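Local structure of peptidoglycan hydrolase FlgJ (Sphingomonas sp. A1, 2ZYC) at residues K65-T71 with R82-A88; R108-V112 with A124-Y130; A29-E34 with Y136-L140; S19-P23 with K111-K115. The protein probably hydrolyses peptidoglycan so that the flagellar rod can assemble in the periplasm, this chain being its C-terminal glycoside hydrolase family 73 domain. The protein carries 2 engineered substitutions. All blocks are in the same frame, centred on the assembly; numbering follows the deposited sequence.

Interaction 1. Residues K65-T71 with R82-A88; sequences KVVEART and RVERFRA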
loop_
_atom_site.group_PDB
_atom_site.type_symbol
_atom_site.label_atom_id
_atom_site.label_comp_id
_atom_site.label_asym_id
_atom_site.label_seq_id
_atom_site.Cartn_x
_atom_site.Cartn_y
_atom_site.Cartn_z
ATOM N N LYS A 65 -10.993 -14.778 -2.940
ATOM C CA LYS A 65 -11.714 -14.613 -1.696
ATOM C C LYS A 65 -12.191 -13.171 -1.553
ATOM O O LYS A 65 -11.491 -12.233 -1.941
ATOM C CB LYS A 65 -10.814 -14.992 -0.522
ATOM C CG LYS A 65 -11.539 -15.124 0.806
ATOM C CD LYS A 65 -10.577 -15.532 1.907
ATOM C CE LYS A 65 -11.328 -15.769 3.213
ATOM N NZ LYS A 65 -10.518 -16.595 4.157
ATOM N N VAL A 66 -13.387 -13.017 -0.995
ATOM C CA VAL A 66 -14.017 -11.719 -0.805
ATOM C C VAL A 66 -14.368 -11.502 0.662
ATOM O O VAL A 66 -14.863 -12.410 1.342
ATOM C CB VAL A 66 -15.289 -11.579 -1.682
ATOM C CG1 VAL A 66 -16.079 -10.318 -1.317
ATOM C CG2 VAL A 66 -14.916 -11.581 -3.172
ATOM N N VAL A 67 -14.101 -10.295 1.144
ATOM C CA VAL A 67 -14.507 -9.901 2.477
ATOM C C VAL A 67 -15.363 -8.642 2.376
ATOM O O VAL A 67 -15.011 -7.684 1.678
ATOM C CB VAL A 67 -13.286 -9.730 3.440
ATOM C CG1 VAL A 67 -12.257 -8.751 2.869
ATOM C CG2 VAL A 67 -13.748 -9.304 4.833
ATOM N N GLU A 68 -16.514 -8.666 3.037
ATOM C CA GLU A 68 -17.376 -7.498 3.083
ATOM C C GLU A 68 -17.003 -6.643 4.279
ATOM O O GLU A 68 -16.690 -7.164 5.360
ATOM C CB GLU A 68 -18.858 -7.891 3.109
ATOM C CG GLU A 68 -19.365 -8.360 1.749
ATOM C CD GLU A 68 -20.728 -9.036 1.794
ATOM O OE1 GLU A 68 -21.505 -8.794 2.741
ATOM O OE2 GLU A 68 -21.018 -9.819 0.864
ATOM N N ALA A 69 -17.002 -5.333 4.073
ATOM C CA ALA A 69 -16.721 -4.382 5.141
ATOM C C ALA A 69 -17.510 -3.106 4.904
ATOM O O ALA A 69 -17.737 -2.698 3.761
ATOM C CB ALA A 69 -15.227 -4.093 5.233
ATOM N N ARG A 70 -17.955 -2.484 5.990
ATOM C CA ARG A 70 -18.742 -1.265 5.878
ATOM C C ARG A 70 -17.856 -0.039 5.635
ATOM O O ARG A 70 -16.778 0.097 6.226
ATOM C CB ARG A 70 -19.627 -1.078 7.115
ATOM C CG ARG A 70 -20.777 -2.084 7.219
ATOM C CD ARG A 70 -21.439 -2.009 8.590
ATOM N NE ARG A 70 -20.433 -2.029 9.649
ATOM C CZ ARG A 70 -20.480 -1.288 10.752
ATOM N NH1 ARG A 70 -21.491 -0.454 10.962
ATOM N NH2 ARG A 70 -19.506 -1.381 11.646
ATOM N N THR A 71 -18.310 0.832 4.739
ATOM C CA THR A 71 -17.620 2.092 4.469
ATOM C C THR A 71 -18.528 3.262 4.851
ATOM O O THR A 71 -19.668 3.051 5.283
ATOM C CB THR A 71 -17.168 2.212 2.987
ATOM O OG1 THR A 71 -18.304 2.105 2.118
ATOM C CG2 THR A 71 -16.159 1.126 2.638
ATOM N N ARG A 82 -22.388 2.089 3.670
ATOM C CA ARG A 82 -22.491 1.126 2.578
ATOM C C ARG A 82 -21.745 -0.137 2.968
ATOM O O ARG A 82 -20.775 -0.077 3.719
ATOM C CB ARG A 82 -21.844 1.675 1.302
ATOM C CG ARG A 82 -22.717 2.594 0.477
ATOM C CD ARG A 82 -22.106 2.842 -0.902
ATOM N NE ARG A 82 -22.192 1.660 -1.762
ATOM C CZ ARG A 82 -21.146 0.974 -2.222
ATOM N NH1 ARG A 82 -21.344 -0.090 -2.990
ATOM N NH2 ARG A 82 -19.906 1.348 -1.927
ATOM N N VAL A 83 -22.197 -1.277 2.459
ATOM C CA VAL A 83 -21.389 -2.487 2.508
ATOM C C VAL A 83 -20.566 -2.544 1.217
ATOM O O VAL A 83 -21.119 -2.490 0.110
ATOM C CB VAL A 83 -22.244 -3.761 2.675
ATOM C CG1 VAL A 83 -21.365 -5.002 2.670
ATOM C CG2 VAL A 83 -23.056 -3.696 3.970
ATOM N N GLU A 84 -19.247 -2.632 1.372
ATOM C CA GLU A 84 -18.339 -2.727 0.232
ATOM C C GLU A 84 -17.681 -4.101 0.178
ATOM O O GLU A 84 -17.442 -4.727 1.215
ATOM C CB GLU A 84 -17.277 -1.619 0.295
ATOM C CG GLU A 84 -16.339 -1.538 -0.910
ATOM C CD GLU A 84 -17.073 -1.285 -2.212
ATOM O OE1 GLU A 84 -17.546 -2.266 -2.829
ATOM O OE2 GLU A 84 -17.172 -0.110 -2.614
ATOM N N ARG A 85 -17.399 -4.561 -1.038
ATOM C CA ARG A 85 -16.768 -5.856 -1.248
ATOM C C ARG A 85 -15.289 -5.654 -1.533
ATOM O O ARG A 85 -14.915 -4.960 -2.486
ATOM C CB ARG A 85 -17.449 -6.622 -2.385
ATOM C CG ARG A 85 -18.847 -7.106 -1.999
ATOM C CD ARG A 85 -19.643 -7.589 -3.192
ATOM N NE ARG A 85 -18.939 -8.609 -3.959
ATOM C CZ ARG A 85 -18.954 -9.911 -3.696
ATOM N NH1 ARG A 85 -19.644 -10.385 -2.663
ATOM N NH2 ARG A 85 -18.269 -10.740 -4.476
ATOM N N PHE A 86 -14.465 -6.250 -0.676
ATOM C CA PHE A 86 -13.015 -6.122 -0.760
ATOM C C PHE A 86 -12.348 -7.446 -1.078
ATOM O O PHE A 86 -12.834 -8.513 -0.701
ATOM C CB PHE A 86 -12.458 -5.591 0.566
ATOM C CG PHE A 86 -12.837 -4.178 0.854
ATOM C CD1 PHE A 86 -12.112 -3.125 0.294
ATOM C CD2 PHE A 86 -13.920 -3.890 1.683
ATOM C CE1 PHE A 86 -12.461 -1.791 0.557
ATOM C CE2 PHE A 86 -14.279 -2.574 1.953
ATOM C CZ PHE A 86 -13.547 -1.514 1.387
ATOM N N ARG A 87 -11.211 -7.373 -1.758
ATOM C CA ARG A 87 -10.398 -8.559 -1.995
ATOM C C ARG A 87 -9.828 -9.070 -0.672
ATOM O O ARG A 87 -9.583 -8.287 0.245
ATOM C CB ARG A 87 -9.266 -8.235 -2.968
ATOM C CG ARG A 87 -9.770 -7.657 -4.287
ATOM C CD ARG A 87 -8.635 -7.464 -5.291
ATOM N NE ARG A 87 -9.118 -6.814 -6.512
ATOM C CZ ARG A 87 -8.406 -6.671 -7.625
ATOM N NH1 ARG A 87 -7.176 -7.141 -7.696
ATOM N NH2 ARG A 87 -8.931 -6.056 -8.680
ATOM N N ALA A 88 -9.656 -10.382 -0.575
ATOM C CA ALA A 88 -8.954 -10.982 0.567
ATOM C C ALA A 88 -7.899 -11.955 0.075
ATOM O O ALA A 88 -8.063 -12.601 -0.974
ATOM C CB ALA A 88 -9.935 -11.672 1.517
HETATM O O HOH W 1 -7.888 -14.682 -2.624
HETATM O O HOH W 2 -17.015 1.671 -0.608
#

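Interaction 2. Residues R108-V112 with A124-Y130; sequences RYAKV and ALQEGGY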
loop_
_atom_site.group_PDB
_atom_site.type_symbol
_atom_site.label_atom_id
_atom_site.label_comp_id
_atom_site.label_asym_id
_atom_site.label_seq_id
_atom_site.Cartn_x
_atom_site.Cartn_y
_atom_site.Cartn_z
ATOM N N ARG A 108 -4.026 2.560 -16.997
ATOM C CA ARG A 108 -4.409 3.746 -16.219
ATOM C C ARG A 108 -3.318 4.152 -15.220
ATOM O O ARG A 108 -3.195 5.333 -14.882
ATOM C CB ARG A 108 -5.752 3.563 -15.499
ATOM C CG ARG A 108 -5.816 2.381 -14.550
ATOM C CD ARG A 108 -7.232 2.137 -14.004
ATOM N NE ARG A 108 -8.202 1.882 -15.070
ATOM C CZ ARG A 108 -9.425 1.377 -14.891
ATOM N NH1 ARG A 108 -9.864 1.057 -13.676
ATOM N NH2 ARG A 108 -10.218 1.188 -15.942
ATOM N N TYR A 109 -2.535 3.173 -14.770
ATOM C CA TYR A 109 -1.428 3.403 -13.828
ATOM C C TYR A 109 -0.054 3.536 -14.500
ATOM O O TYR A 109 0.979 3.482 -13.823
ATOM C CB TYR A 109 -1.383 2.289 -12.764
ATOM C CG TYR A 109 -2.586 2.265 -11.848
ATOM C CD1 TYR A 109 -2.805 3.284 -10.928
ATOM C CD2 TYR A 109 -3.504 1.216 -11.898
ATOM C CE1 TYR A 109 -3.917 3.269 -10.084
ATOM C CE2 TYR A 109 -4.615 1.191 -11.062
ATOM C CZ TYR A 109 -4.816 2.222 -10.163
ATOM O OH TYR A 109 -5.910 2.202 -9.327
ATOM N N ALA A 110 -0.036 3.722 -15.820
ATOM C CA ALA A 110 1.223 3.727 -16.584
ATOM C C ALA A 110 2.210 4.800 -16.124
ATOM O O ALA A 110 3.416 4.661 -16.321
ATOM C CB ALA A 110 0.943 3.880 -18.079
ATOM N N LYS A 111 1.693 5.866 -15.515
ATOM C CA LYS A 111 2.529 6.978 -15.051
ATOM C C LYS A 111 3.264 6.705 -13.730
ATOM O O LYS A 111 4.156 7.462 -13.338
ATOM C CB LYS A 111 1.695 8.263 -14.958
ATOM C CG LYS A 111 1.389 8.906 -16.318
ATOM C CD LYS A 111 2.668 9.430 -16.956
ATOM C CE LYS A 111 2.426 10.058 -18.322
ATOM N NZ LYS A 111 3.609 10.864 -18.752
ATOM N N VAL A 112 2.905 5.620 -13.049
ATOM C CA VAL A 112 3.574 5.270 -11.793
ATOM C C VAL A 112 5.051 4.904 -11.984
ATOM O O VAL A 112 5.917 5.384 -11.250
ATOM C CB VAL A 112 2.829 4.134 -11.055
ATOM C CG1 VAL A 112 3.619 3.658 -9.842
ATOM C CG2 VAL A 112 1.458 4.611 -10.617
ATOM N N ALA A 124 0.317 10.091 -9.715
ATOM C CA ALA A 124 0.181 9.034 -10.735
ATOM C C ALA A 124 -0.859 7.982 -10.336
ATOM O O ALA A 124 -1.631 7.515 -11.177
ATOM C CB ALA A 124 1.532 8.379 -11.039
ATOM N N LEU A 125 -0.886 7.629 -9.051
ATOM C CA LEU A 125 -1.904 6.712 -8.532
ATOM C C LEU A 125 -3.290 7.343 -8.617
ATOM O O LEU A 125 -4.249 6.688 -9.024
ATOM C CB LEU A 125 -1.612 6.355 -7.075
ATOM C CG LEU A 125 -0.433 5.419 -6.819
ATOM C CD1 LEU A 125 -0.160 5.407 -5.319
ATOM C CD2 LEU A 125 -0.728 4.013 -7.349
ATOM N N GLN A 126 -3.385 8.611 -8.226
ATOM C CA GLN A 126 -4.654 9.325 -8.270
ATOM C C GLN A 126 -5.197 9.433 -9.697
ATOM O O GLN A 126 -6.399 9.256 -9.925
ATOM C CB GLN A 126 -4.513 10.699 -7.627
ATOM C CG GLN A 126 -5.825 11.266 -7.122
ATOM C CD GLN A 126 -5.621 12.377 -6.120
ATOM O OE1 GLN A 126 -4.576 12.460 -5.475
ATOM N NE2 GLN A 126 -6.622 13.241 -5.978
ATOM N N GLU A 127 -4.313 9.708 -10.658
ATOM C CA GLU A 127 -4.706 9.744 -12.078
ATOM C C GLU A 127 -5.253 8.396 -12.549
ATOM O O GLU A 127 -6.198 8.331 -13.348
ATOM C CB GLU A 127 -3.528 10.176 -12.966
ATOM C CG GLU A 127 -3.809 10.086 -14.478
ATOM C CD GLU A 127 -2.593 10.410 -15.332
ATOM O OE1 GLU A 127 -1.834 11.338 -14.980
ATOM O OE2 GLU A 127 -2.405 9.741 -16.374
ATOM N N GLY A 128 -4.648 7.321 -12.063
ATOM C CA GLY A 128 -5.102 5.976 -12.362
ATOM C C GLY A 128 -6.429 5.623 -11.715
ATOM O O GLY A 128 -7.007 4.597 -12.043
ATOM N N GLY A 129 -6.903 6.469 -10.799
ATOM C CA GLY A 129 -8.148 6.222 -10.071
ATOM C C GLY A 129 -7.996 5.364 -8.827
ATOM O O GLY A 129 -8.955 4.714 -8.383
ATOM N N TYR A 130 -6.804 5.351 -8.238
ATOM C CA TYR A 130 -6.620 4.563 -7.023
ATOM C C TYR A 130 -7.535 5.091 -5.919
ATOM O O TYR A 130 -8.207 4.310 -5.227
ATOM C CB TYR A 130 -5.148 4.523 -6.558
ATOM C CG TYR A 130 -5.045 3.886 -5.196
ATOM C CD1 TYR A 130 -5.093 2.500 -5.056
ATOM C CD2 TYR A 130 -4.968 4.669 -4.044
ATOM C CE1 TYR A 130 -5.045 1.909 -3.801
ATOM C CE2 TYR A 130 -4.924 4.085 -2.785
ATOM C CZ TYR A 130 -4.952 2.709 -2.680
ATOM O OH TYR A 130 -4.922 2.129 -1.442
HETATM O O HOH W 3 -1.036 6.701 -13.961
HETATM O O HOH W 4 -4.430 7.263 -16.411
HETATM O O HOH W 5 -8.054 2.406 -10.714
#

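Interaction 3. Residues A29-E34 with Y136-L140; sequences AQAALE and YADKL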
loop_
_atom_site.group_PDB
_atom_site.type_symbol
_atom_site.label_atom_id
_atom_site.label_comp_id
_atom_site.label_asym_id
_atom_site.label_seq_id
_atom_site.Cartn_x
_atom_site.Cartn_y
_atom_site.Cartn_z
ATOM N N ALA A 29 4.849 3.333 2.686
ATOM C CA ALA A 29 4.114 4.531 3.075
ATOM C C ALA A 29 2.651 4.408 2.702
ATOM O O ALA A 29 1.767 4.689 3.519
ATOM C CB ALA A 29 4.723 5.769 2.437
ATOM N N GLN A 30 2.395 3.959 1.476
ATOM C CA GLN A 30 1.022 3.859 1.000
ATOM C C GLN A 30 0.196 2.881 1.840
ATOM O O GLN A 30 -0.945 3.190 2.228
ATOM C CB GLN A 30 0.973 3.483 -0.473
ATOM C CG GLN A 30 -0.432 3.672 -1.060
ATOM C CD GLN A 30 -0.552 3.181 -2.477
ATOM O OE1 GLN A 30 0.399 2.640 -3.044
ATOM N NE2 GLN A 30 -1.733 3.367 -3.069
ATOM N N ALA A 31 0.782 1.723 2.126
ATOM C CA ALA A 31 0.137 0.704 2.958
ATOM C C ALA A 31 -0.121 1.235 4.376
ATOM O O ALA A 31 -1.182 0.984 4.952
ATOM C CB ALA A 31 0.977 -0.548 2.995
ATOM N N ALA A 32 0.852 1.964 4.916
ATOM C CA ALA A 32 0.732 2.614 6.225
ATOM C C ALA A 32 -0.424 3.620 6.266
ATOM O O ALA A 32 -1.200 3.645 7.222
ATOM C CB ALA A 32 2.032 3.307 6.596
ATOM N N LEU A 33 -0.522 4.457 5.238
ATOM C CA LEU A 33 -1.592 5.447 5.171
ATOM C C LEU A 33 -2.953 4.746 5.118
ATOM O O LEU A 33 -3.901 5.140 5.818
ATOM C CB LEU A 33 -1.405 6.353 3.950
ATOM C CG LEU A 33 -2.469 7.446 3.751
ATOM C CD1 LEU A 33 -2.513 8.380 4.960
ATOM C CD2 LEU A 33 -2.179 8.229 2.482
ATOM N N GLU A 34 -3.033 3.696 4.302
ATOM C CA GLU A 34 -4.293 2.981 4.085
ATOM C C GLU A 34 -4.821 2.253 5.316
ATOM O O GLU A 34 -6.030 2.110 5.486
ATOM C CB GLU A 34 -4.173 2.001 2.911
ATOM C CG GLU A 34 -4.121 2.681 1.547
ATOM C CD GLU A 34 -5.266 3.672 1.338
ATOM O OE1 GLU A 34 -6.428 3.315 1.630
ATOM O OE2 GLU A 34 -5.003 4.802 0.870
ATOM N N TYR A 136 -5.330 13.478 -1.563
ATOM C CA TYR A 136 -4.622 12.188 -1.476
ATOM C C TYR A 136 -3.117 12.298 -1.695
ATOM O O TYR A 136 -2.335 11.746 -0.912
ATOM C CB TYR A 136 -5.217 11.106 -2.402
ATOM C CG TYR A 136 -4.617 9.737 -2.122
ATOM C CD1 TYR A 136 -5.016 8.997 -1.007
ATOM C CD2 TYR A 136 -3.629 9.202 -2.950
ATOM C CE1 TYR A 136 -4.457 7.751 -0.728
ATOM C CE2 TYR A 136 -3.062 7.954 -2.681
ATOM C CZ TYR A 136 -3.487 7.236 -1.571
ATOM O OH TYR A 136 -2.941 6.003 -1.286
ATOM N N ALA A 137 -2.714 13.015 -2.744
ATOM C CA ALA A 137 -1.300 13.165 -3.069
ATOM C C ALA A 137 -0.529 13.867 -1.953
ATOM O O ALA A 137 0.565 13.443 -1.588
ATOM C CB ALA A 137 -1.115 13.885 -4.412
ATOM N N ASP A 138 -1.124 14.921 -1.396
ATOM C CA ASP A 138 -0.515 15.656 -0.293
ATOM C C ASP A 138 -0.355 14.772 0.943
ATOM O O ASP A 138 0.699 14.771 1.578
ATOM C CB ASP A 138 -1.349 16.888 0.067
ATOM C CG ASP A 138 -1.175 18.032 -0.921
ATOM O OD1 ASP A 138 -0.265 17.979 -1.781
ATOM O OD2 ASP A 138 -1.965 18.998 -0.826
ATOM N N LYS A 139 -1.409 14.029 1.271
ATOM C CA LYS A 139 -1.402 13.159 2.452
ATOM C C LYS A 139 -0.398 12.013 2.313
ATOM O O LYS A 139 0.351 11.724 3.255
ATOM C CB LYS A 139 -2.802 12.628 2.734
ATOM C CG LYS A 139 -3.760 13.704 3.221
ATOM C CD LYS A 139 -5.168 13.163 3.285
ATOM C CE LYS A 139 -6.163 14.265 3.606
ATOM N NZ LYS A 139 -7.546 13.797 3.333
ATOM N N LEU A 140 -0.356 11.382 1.139
ATOM C CA LEU A 140 0.597 10.294 0.915
ATOM C C LEU A 140 2.037 10.781 0.846
ATOM O O LEU A 140 2.942 10.160 1.417
ATOM C CB LEU A 140 0.230 9.476 -0.338
ATOM C CG LEU A 140 1.133 8.284 -0.686
ATOM C CD1 LEU A 140 1.324 7.334 0.503
ATOM C CD2 LEU A 140 0.573 7.536 -1.886
#

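Interaction 4. Residues S19-P23 with K111-K115; sequences SLGVP and KVAGK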
loop_
_atom_site.group_PDB
_atom_site.type_symbol
_atom_site.label_atom_id
_atom_site.label_comp_id
_atom_site.label_asym_id
_atom_site.label_seq_id
_atom_site.Cartn_x
_atom_site.Cartn_y
_atom_site.Cartn_z
ATOM N N SER A 19 9.422 -4.293 -9.294
ATOM C CA SER A 19 8.618 -4.610 -10.480
ATOM C C SER A 19 7.821 -3.404 -10.995
ATOM O O SER A 19 7.417 -3.370 -12.163
ATOM C CB SER A 19 7.670 -5.773 -10.197
ATOM O OG SER A 19 6.506 -5.320 -9.534
ATOM N N LEU A 20 7.581 -2.428 -10.123
ATOM C CA LEU A 20 6.825 -1.231 -10.497
ATOM C C LEU A 20 7.720 -0.054 -10.848
ATOM O O LEU A 20 7.231 0.969 -11.327
ATOM C CB LEU A 20 5.873 -0.815 -9.377
ATOM C CG LEU A 20 4.784 -1.797 -8.945
ATOM C CD1 LEU A 20 4.129 -1.269 -7.704
ATOM C CD2 LEU A 20 3.769 -1.987 -10.053
ATOM N N GLY A 21 9.020 -0.202 -10.607
ATOM C CA GLY A 21 10.014 0.828 -10.889
ATOM C C GLY A 21 9.903 2.083 -10.031
ATOM O O GLY A 21 10.022 3.200 -10.539
ATOM N N VAL A 22 9.669 1.890 -8.731
ATOM C CA VAL A 22 9.583 2.991 -7.759
ATOM C C VAL A 22 10.296 2.561 -6.464
ATOM O O VAL A 22 10.522 1.368 -6.254
ATOM C CB VAL A 22 8.104 3.405 -7.448
ATOM C CG1 VAL A 22 7.324 3.804 -8.721
ATOM C CG2 VAL A 22 7.369 2.307 -6.694
ATOM N N PRO A 23 10.684 3.520 -5.604
ATOM C CA PRO A 23 11.331 3.120 -4.335
ATOM C C PRO A 23 10.401 2.329 -3.404
ATOM O O PRO A 23 9.209 2.632 -3.314
ATOM C CB PRO A 23 11.729 4.457 -3.700
ATOM C CG PRO A 23 11.728 5.434 -4.843
ATOM C CD PRO A 23 10.631 4.986 -5.744
ATOM N N LYS A 111 1.693 5.866 -15.515
ATOM C CA LYS A 111 2.529 6.978 -15.051
ATOM C C LYS A 111 3.264 6.705 -13.730
ATOM O O LYS A 111 4.156 7.462 -13.338
ATOM C CB LYS A 111 1.695 8.263 -14.958
ATOM C CG LYS A 111 1.389 8.906 -16.318
ATOM C CD LYS A 111 2.668 9.430 -16.956
ATOM C CE LYS A 111 2.426 10.058 -18.322
ATOM N NZ LYS A 111 3.609 10.864 -18.752
ATOM N N VAL A 112 2.905 5.620 -13.049
ATOM C CA VAL A 112 3.574 5.270 -11.793
ATOM C C VAL A 112 5.051 4.904 -11.984
ATOM O O VAL A 112 5.917 5.384 -11.250
ATOM C CB VAL A 112 2.829 4.134 -11.055
ATOM C CG1 VAL A 112 3.619 3.658 -9.842
ATOM C CG2 VAL A 112 1.458 4.611 -10.617
ATOM N N ALA A 113 5.333 4.044 -12.963
ATOM C CA ALA A 113 6.683 3.527 -13.140
ATOM C C ALA A 113 7.703 4.646 -13.287
ATOM O O ALA A 113 7.482 5.606 -14.022
ATOM C CB ALA A 113 6.750 2.592 -14.338
ATOM N N GLY A 114 8.805 4.514 -12.557
ATOM C CA GLY A 114 9.934 5.429 -12.688
ATOM C C GLY A 114 9.833 6.702 -11.872
ATOM O O GLY A 114 10.738 7.538 -11.926
ATOM N N LYS A 115 8.727 6.882 -11.150
ATOM C CA LYS A 115 8.590 8.056 -10.283
ATOM C C LYS A 115 9.473 7.872 -9.049
ATOM O O LYS A 115 9.490 6.804 -8.441
ATOM C CB LYS A 115 7.128 8.302 -9.896
ATOM C CG LYS A 115 6.205 8.644 -11.074
ATOM C CD LYS A 115 6.569 9.978 -11.735
ATOM C CE LYS A 115 5.669 10.311 -12.934
ATOM N NZ LYS A 115 5.842 9.376 -14.085
HETATM O O HOH W 6 11.631 4.857 -9.757
#

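Interaction 1. Residues K65-T71 with R82-A88
Phe86 overlaps the small side chains of the partner strand, with its CE2 3.7 Å from Ala69 CB and its CZ 3.9 Å from Thr71 CG2, which meets the ring at its edge. Val67 extends this row through CG1, 3.9 Å from Phe86 CB and 4.0 Å from Ala88 CB. The two strands form an antiparallel beta hairpin whose short axes cross at 138°. Paired backbone bonds hold the register: Val67 N to Phe86 O (2.9 Å) and Phe86 N to Val67 O (2.8 Å), Ala69 N to Glu84 O (3.0 Å) and Glu84 N to Ala69 O (2.8 Å). On the other face Glu68, Arg70, Val83 and Arg85 stand exposed, and Glu68 OE2 and Arg85 NH1 make a long salt bridge of 3.8 Å. Glu84, on the Phe86 face, turns back along its own strand, where OE2 bridges to Arg82 NH2 (3.2 Å) and OE1 accepts Arg85 N (2.9 Å). Arg87 points away to a salt bridge with Asp98 of helix 92-105. The chemistry implies a hairpin held mainly by its backbone, with one largely charged, exposed face and one whose apolar centre, where Phe86 touches Ile42 and Val67 Asn44, is flanked by the Arg82-Glu84 pair.

Interaction 2. Residues R108-V112 with A124-Y130
This is a loop-to-helix packing contact in the helical part of the domain, where the beta turn Tyr109-Val112, following helix 92-105, lies against the C-terminal end of helix 118-127. That end finishes in a Schellman motif: Gly129 takes a positive phi of 86°, and Tyr130 N and Gly129 N bond back to Leu125 O and Gln126 O, each at 3.0 Å. The turn is type I, closed by Val112 N to Tyr109 O at 3.0 Å. The Tyr109 ring spans the helix end, CE1 lying 3.6 Å from Leu125 O and 3.7 Å from Gly128 CA. Gly128 permits this closeness, since an ideal CB there would come within 2.3 Å of Tyr109 CD1. Beside the ring, Val112 CG2 packs on Ala124 CB (3.8 Å) and Leu125 CD2 (4.0 Å), and Val103 of helix 92-105 touches both Tyr109 and Val112. The polar links between the segments run through water. Water 3 donates to Arg108 O (2.7 Å) and Ala124 O (3.0 Å) and accepts from Lys111 N (3.2 Å), while water 4 joins Arg108 O to Glu127 OE2. Water 5 lies 2.6 Å from Tyr109 OH and donates to Gly128 O at 2.8 Å.

Interaction 3. Residues A29-E34 with Y136-L140
Within the helical lobe of this lysozyme-clan domain, helices 24-35 and 136-145 cross steeply: the axes of 29-34 and 136-140 make an angle of 107° and come no closer than 11.0 Å, so long side chains must fill the gap. From one side Leu33 CD2 pushes into a hollow bordered by Tyr136, Lys139 and Leu140, 4.0 Å from Tyr136 CE1, 3.8 Å from Leu140 CA and 4.2 Å from Lys139 C. In answer, Leu140 CD1 settles in a shallow depression on helix 24-35, 3.5 Å from Gln30 CA, 3.9 Å from Ala29 C and 4.2 Å from Ala29 CB; the small Ala29 side chain lets the leucine reach the backbone. Tyr136 extends its ring past Leu33 until its hydroxyl arrives between Gln30 and Glu34, one helical turn apart. Tyr130 also packs against both of these residues. In lysozyme-like hydrolases the acid glutamate sits near the end of such a helix, and the position of Glu34 is consistent with that role. The Glu34 carboxylate is held from two sides: OE1 bonds to Asn55, and OE2 accepts the Tyr136 OH at 3.2 Å, while Gln30 NE2 donates weakly to the same OH at 3.4 Å.

Interaction 4. Residues S19-P23 with K111-K115
Val22, in the m rotamer, directs CG1 at the turn formed by the other segment, where it lies 3.9 Å from Val112 CG1, 3.3 Å from Val112 O and 3.7 Å from Lys115 O. Val112 takes the t rotamer (chi1 173°), which brings its CG1 to face Val22. Lys115 is folded rather than extended: with chi1 and chi2 both near -65° and chi4 at -66°, the chain curls back so that NZ donates to Lys111 O at 2.7 Å, bracing its own loop instead of reaching across. The backbone of that loop is a type II beta turn from Val112 to Lys115, with Lys115 N to Val112 O at 3.2 Å and Gly114 at the positive phi (85°) that favours glycine. Gly21 leaves helix 3-20 with a phi of 67°, and its carbonyl turns to the beta turn: Gly114 N donates to Gly21 O at 2.7 Å, and Ala113 CA makes a CA-H...O contact of 3.2 Å with Leu20 O. Water 6 donates to the same Gly21 O at a short 2.4 Å and to Lys115 O at 3.2 Å. Pro23 CD also approaches the turn, 3.4 Å from Lys115 O. The contact ties the link between helices 3-20 and 24-35 to the loop between helices 92-105 and 118-127, with Leu20 and Val112 both packing on Val103 of helix 92-105.

Overall arrangement
Interactions 2 and 4 share Lys111 and Val112, their centres 11 Å apart, so one loop packs on the end of helix 118-127 and on the link after helix 3-20. Interaction 2 passes directly into interaction 3: Tyr130 CE2 lies 3.1 Å from Tyr136 OH, and Tyr130 OH 3.1 Å from Glu34 CG, joining the helix end to the possible catalytic acid. The hairpin of interaction 1 stands apart, 20 Å from interaction 3 between centres and about 8 Å between nearest atoms. Interactions 1 and 4, centres 28 Å apart, lie on opposite sides of the chain's centre. Interactions 3 and 4 alternate along the sequence, each joining the first 34 residues to chain beyond residue 110.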